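Local coordinates for protein glutamate--cysteine ligase GshA (Methylobacillus flagellatus KT, PDB 3K1T) that probably acts as a ligase that joins glutamate to cysteine, making gamma-glutamylcysteine, at residues Trp32-Pro43 / Arg410-Gln421. Numbering follows the deposited sequence. Where two conformers were deposited one is given.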
loop_
_atom_site.group_PDB
_atom_site.type_symbol
_atom_site.label_atom_id
_atom_site.label_comp_id
_atom_site.label_asym_id
_atom_site.label_seq_id
_atom_site.Cartn_x
_atom_site.Cartn_y
_atom_site.Cartn_z
ATOM N N TRP A 32 6.255 2.088 17.379
ATOM C CA TRP A 32 7.691 2.391 17.450
ATOM C C TRP A 32 8.279 2.577 16.048
ATOM O O TRP A 32 9.005 3.542 15.796
ATOM C CB TRP A 32 8.411 1.290 18.234
ATOM C CG TRP A 32 9.892 1.497 18.387
ATOM C CD1 TRP A 32 10.518 2.186 19.379
ATOM C CD2 TRP A 32 10.923 0.980 17.543
ATOM N NE1 TRP A 32 11.864 2.143 19.211
ATOM C CE2 TRP A 32 12.153 1.415 18.084
ATOM C CE3 TRP A 32 10.931 0.204 16.383
ATOM C CZ2 TRP A 32 13.379 1.087 17.514
ATOM C CZ3 TRP A 32 12.142 -0.146 15.836
ATOM C CH2 TRP A 32 13.362 0.305 16.403
ATOM N N PHE A 33 7.957 1.685 15.116
ATOM C CA PHE A 33 8.472 1.844 13.755
ATOM C C PHE A 33 8.014 3.170 13.157
ATOM O O PHE A 33 8.806 3.890 12.534
ATOM C CB PHE A 33 8.006 0.699 12.845
ATOM C CG PHE A 33 8.897 -0.529 12.861
ATOM C CD1 PHE A 33 10.217 -0.455 12.439
ATOM C CD2 PHE A 33 8.392 -1.761 13.274
ATOM C CE1 PHE A 33 11.027 -1.570 12.436
ATOM C CE2 PHE A 33 9.202 -2.903 13.251
ATOM C CZ PHE A 33 10.520 -2.788 12.832
ATOM N N ARG A 34 6.735 3.511 13.323
ATOM C CA ARG A 34 6.268 4.809 12.810
ATOM C C ARG A 34 7.067 5.982 13.380
ATOM O O ARG A 34 7.414 6.895 12.606
ATOM C CB ARG A 34 4.768 5.027 13.026
ATOM C CG ARG A 34 3.943 4.288 11.971
ATOM C CD ARG A 34 2.466 4.664 12.093
ATOM N NE ARG A 34 1.761 4.007 13.169
ATOM C CZ ARG A 34 1.112 2.841 13.013
ATOM N NH1 ARG A 34 1.097 2.204 11.840
ATOM N NH2 ARG A 34 0.496 2.332 14.031
ATOM N N SER A 35 7.378 5.966 14.688
ATOM C CA SER A 35 8.236 7.003 15.248
ATOM C C SER A 35 9.609 7.024 14.555
ATOM O O SER A 35 10.134 8.104 14.275
ATOM C CB SER A 35 8.433 6.834 16.755
ATOM O OG SER A 35 7.175 6.912 17.364
ATOM N N GLN A 36 10.173 5.845 14.272
ATOM C CA GLN A 36 11.486 5.788 13.612
ATOM C C GLN A 36 11.474 6.361 12.200
ATOM O O GLN A 36 12.371 7.142 11.820
ATOM C CB GLN A 36 12.084 4.369 13.617
ATOM C CG GLN A 36 12.145 3.720 15.020
ATOM C CD GLN A 36 12.813 4.587 16.031
ATOM O OE1 GLN A 36 13.936 5.015 15.829
ATOM N NE2 GLN A 36 12.112 4.878 17.124
ATOM N N TRP A 37 10.462 6.009 11.417
ATOM C CA TRP A 37 10.385 6.477 10.032
ATOM C C TRP A 37 10.142 8.001 9.981
ATOM O O TRP A 37 10.636 8.645 9.053
ATOM C CB TRP A 37 9.303 5.759 9.216
ATOM C CG TRP A 37 9.358 4.234 9.282
ATOM C CD1 TRP A 37 8.336 3.392 9.611
ATOM C CD2 TRP A 37 10.478 3.408 9.000
ATOM N NE1 TRP A 37 8.773 2.102 9.593
ATOM C CE2 TRP A 37 10.082 2.076 9.225
ATOM C CE3 TRP A 37 11.797 3.662 8.640
ATOM C CZ2 TRP A 37 10.944 1.005 9.060
ATOM C CZ3 TRP A 37 12.654 2.574 8.430
ATOM C CH2 TRP A 37 12.219 1.276 8.670
ATOM N N GLN A 38 9.451 8.573 10.974
ATOM C CA GLN A 38 9.263 10.034 11.030
ATOM C C GLN A 38 10.599 10.743 11.188
ATOM O O GLN A 38 10.804 11.831 10.641
ATOM C CB GLN A 38 8.357 10.472 12.197
ATOM C CG GLN A 38 6.902 10.072 12.056
ATOM C CD GLN A 38 6.026 10.472 13.256
ATOM O OE1 GLN A 38 5.317 9.632 13.854
ATOM N NE2 GLN A 38 6.034 11.764 13.579
ATOM N N GLU A 39 11.507 10.141 11.949
ATOM C CA GLU A 39 12.836 10.696 12.140
ATOM C C GLU A 39 13.791 10.440 10.971
ATOM O O GLU A 39 14.533 11.349 10.585
ATOM C CB GLU A 39 13.435 10.155 13.436
ATOM C CG GLU A 39 14.877 10.563 13.638
ATOM C CD GLU A 39 15.376 10.416 15.067
ATOM O OE1 GLU A 39 14.679 9.815 15.920
ATOM O OE2 GLU A 39 16.503 10.920 15.331
ATOM N N TYR A 40 13.771 9.231 10.392
ATOM C CA TYR A 40 14.789 8.813 9.427
ATOM C C TYR A 40 14.456 8.626 7.929
ATOM O O TYR A 40 15.361 8.639 7.102
ATOM C CB TYR A 40 15.468 7.547 9.940
ATOM C CG TYR A 40 16.243 7.752 11.217
ATOM C CD1 TYR A 40 17.455 8.468 11.227
ATOM C CD2 TYR A 40 15.778 7.241 12.415
ATOM C CE1 TYR A 40 18.176 8.631 12.400
ATOM C CE2 TYR A 40 16.470 7.419 13.575
ATOM C CZ TYR A 40 17.671 8.105 13.562
ATOM O OH TYR A 40 18.313 8.234 14.762
ATOM N N GLY A 41 13.173 8.533 7.633
ATOM C CA GLY A 41 12.699 8.168 6.311
ATOM C C GLY A 41 13.045 6.707 6.169
ATOM O O GLY A 41 13.367 6.050 7.175
ATOM N N ALA A 42 12.988 6.253 4.918
ATOM C CA ALA A 42 13.330 4.908 4.489
ATOM C C ALA A 42 13.810 5.012 3.034
ATOM O O ALA A 42 13.441 5.949 2.290
ATOM C CB ALA A 42 12.108 3.943 4.570
ATOM N N PRO A 43 14.610 4.037 2.591
ATOM C CA PRO A 43 15.049 4.040 1.201
ATOM C C PRO A 43 13.863 3.807 0.257
ATOM O O PRO A 43 12.807 3.313 0.681
ATOM C CB PRO A 43 15.991 2.806 1.099
ATOM C CG PRO A 43 16.238 2.387 2.468
ATOM C CD PRO A 43 15.125 2.861 3.314
ATOM N N ARG A 410 12.594 -5.108 8.623
ATOM C CA ARG A 410 12.431 -3.681 8.867
ATOM C C ARG A 410 13.460 -3.094 9.876
ATOM O O ARG A 410 13.844 -1.940 9.752
ATOM C CB ARG A 410 10.993 -3.350 9.253
ATOM C CG ARG A 410 10.013 -3.423 8.035
ATOM C CD ARG A 410 8.614 -3.072 8.474
ATOM N NE ARG A 410 8.041 -4.120 9.324
ATOM C CZ ARG A 410 7.063 -3.916 10.227
ATOM N NH1 ARG A 410 6.468 -2.728 10.379
ATOM N NH2 ARG A 410 6.600 -4.921 10.925
ATOM N N LEU A 411 13.897 -3.865 10.857
ATOM C CA LEU A 411 15.013 -3.431 11.731
ATOM C C LEU A 411 16.282 -3.246 10.917
ATOM O O LEU A 411 16.996 -2.252 11.091
ATOM C CB LEU A 411 15.255 -4.425 12.875
ATOM C CG LEU A 411 14.119 -4.634 13.883
ATOM C CD1 LEU A 411 14.520 -5.804 14.866
ATOM C CD2 LEU A 411 13.866 -3.343 14.653
ATOM N N ALA A 412 16.565 -4.200 10.035
ATOM C CA ALA A 412 17.748 -4.096 9.148
ATOM C C ALA A 412 17.606 -2.899 8.175
ATOM O O ALA A 412 18.570 -2.195 7.895
ATOM C CB ALA A 412 17.961 -5.410 8.380
ATOM N N LEU A 413 16.405 -2.671 7.652
ATOM C CA LEU A 413 16.136 -1.479 6.832
ATOM C C LEU A 413 16.404 -0.176 7.560
ATOM O O LEU A 413 17.054 0.744 7.022
ATOM C CB LEU A 413 14.683 -1.490 6.320
ATOM C CG LEU A 413 14.327 -0.412 5.305
ATOM C CD1 LEU A 413 14.935 -0.809 3.970
ATOM C CD2 LEU A 413 12.779 -0.230 5.173
ATOM N N LEU A 414 15.931 -0.082 8.798
ATOM C CA LEU A 414 16.148 1.105 9.611
ATOM C C LEU A 414 17.654 1.342 9.847
ATOM O O LEU A 414 18.169 2.478 9.693
ATOM C CB LEU A 414 15.413 0.941 10.965
ATOM C CG LEU A 414 15.578 2.060 11.984
ATOM C CD1 LEU A 414 15.142 3.422 11.368
ATOM C CD2 LEU A 414 14.762 1.750 13.254
ATOM N N ALA A 415 18.366 0.268 10.153
ATOM C CA ALA A 415 19.786 0.373 10.355
ATOM C C ALA A 415 20.512 0.901 9.103
ATOM O O ALA A 415 21.403 1.775 9.223
ATOM C CB ALA A 415 20.391 -1.000 10.799
ATOM N N ALA A 416 20.164 0.366 7.936
ATOM C CA ALA A 416 20.754 0.814 6.650
ATOM C C ALA A 416 20.443 2.300 6.382
ATOM O O ALA A 416 21.340 3.047 5.920
ATOM C CB ALA A 416 20.277 -0.042 5.507
ATOM N N THR A 417 19.231 2.723 6.733
ATOM C CA THR A 417 18.772 4.104 6.580
ATOM C C THR A 417 19.614 5.055 7.448
ATOM O O THR A 417 20.110 6.090 6.972
ATOM C CB THR A 417 17.289 4.234 6.975
ATOM O OG1 THR A 417 16.534 3.355 6.152
ATOM C CG2 THR A 417 16.762 5.704 6.839
ATOM N N ILE A 418 19.796 4.673 8.702
ATOM C CA ILE A 418 20.632 5.421 9.649
ATOM C C ILE A 418 22.086 5.480 9.138
ATOM O O ILE A 418 22.676 6.582 9.034
ATOM C CB ILE A 418 20.529 4.845 11.081
ATOM C CG1 ILE A 418 19.111 5.033 11.626
ATOM C CG2 ILE A 418 21.591 5.491 12.021
ATOM C CD1 ILE A 418 18.772 4.231 12.929
ATOM N N GLU A 419 22.656 4.330 8.797
ATOM C CA GLU A 419 23.989 4.257 8.232
ATOM C C GLU A 419 24.184 5.210 7.044
ATOM O O GLU A 419 25.178 5.941 7.000
ATOM C CB GLU A 419 24.283 2.828 7.783
ATOM C CG GLU A 419 25.657 2.536 7.169
ATOM C CD GLU A 419 25.713 1.172 6.416
ATOM O OE1 GLU A 419 24.709 0.394 6.410
ATOM O OE2 GLU A 419 26.764 0.875 5.818
ATOM N N LEU A 420 23.276 5.161 6.072
ATOM C CA LEU A 420 23.363 5.978 4.858
ATOM C C LEU A 420 23.233 7.483 5.187
ATOM O O LEU A 420 23.950 8.295 4.617
ATOM C CB LEU A 420 22.314 5.520 3.818
ATOM C CG LEU A 420 22.342 6.036 2.365
ATOM C CD1 LEU A 420 23.561 5.502 1.593
ATOM C CD2 LEU A 420 21.025 5.696 1.580
ATOM N N GLN A 421 22.364 7.851 6.124
ATOM C CA GLN A 421 22.248 9.248 6.553
ATOM C C GLN A 421 23.570 9.756 7.109
ATOM O O GLN A 421 23.911 10.903 6.893
ATOM C CB GLN A 421 21.179 9.445 7.634
ATOM C CG GLN A 421 19.783 9.273 7.122
ATOM C CD GLN A 421 18.713 10.057 7.886
ATOM O OE1 GLN A 421 18.980 10.748 8.894
ATOM N NE2 GLN A 421 17.478 9.958 7.384
HETATM O O HOH W 1 17.359 12.321 11.409
#
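L414 and Y40 interlock the last turns of helix 26-40 with helix 398-421 as a near-parallel knobs-into-holes pair, the short axes 10.9 Å apart at 20°. L414 is the knob in the tightly packed, buried middle, set among W32, Q36, W37 and Y40. With CG anti to the backbone N (chi1 177°), the side chain reaches across: CD2 lies 3.7 Å from W32 CH2 and CD1 meets W37 CZ3. L413 CD2 touches W37 CH2, and R410 O approaches the indole at its edge. One face of the F33 ring takes the R410 guanidinium in an off-centre cation-pi stack, planes 26° apart; W32 CZ3 lies over the opposite face, toward the rim of the F33 ring. A salt bridge from R410 NH1 to E30 and a hydrogen bond from NE to G406 O hold that guanidinium. Past G41, P43 CD packs on L413 CD1 at 3.7 Å. The Y40/Q421 end is looser and more open to solvent: Y40 OH hydrogen-bonds a glycerol, probably from the crystallisation liquor, and a water links E39 O to Q421 OE1, the latter bond weak. Yet the Y40 ring is sandwiched there, E39 CG over one face and, over the other, I418 CG1 3.7 Å from the ring centroid.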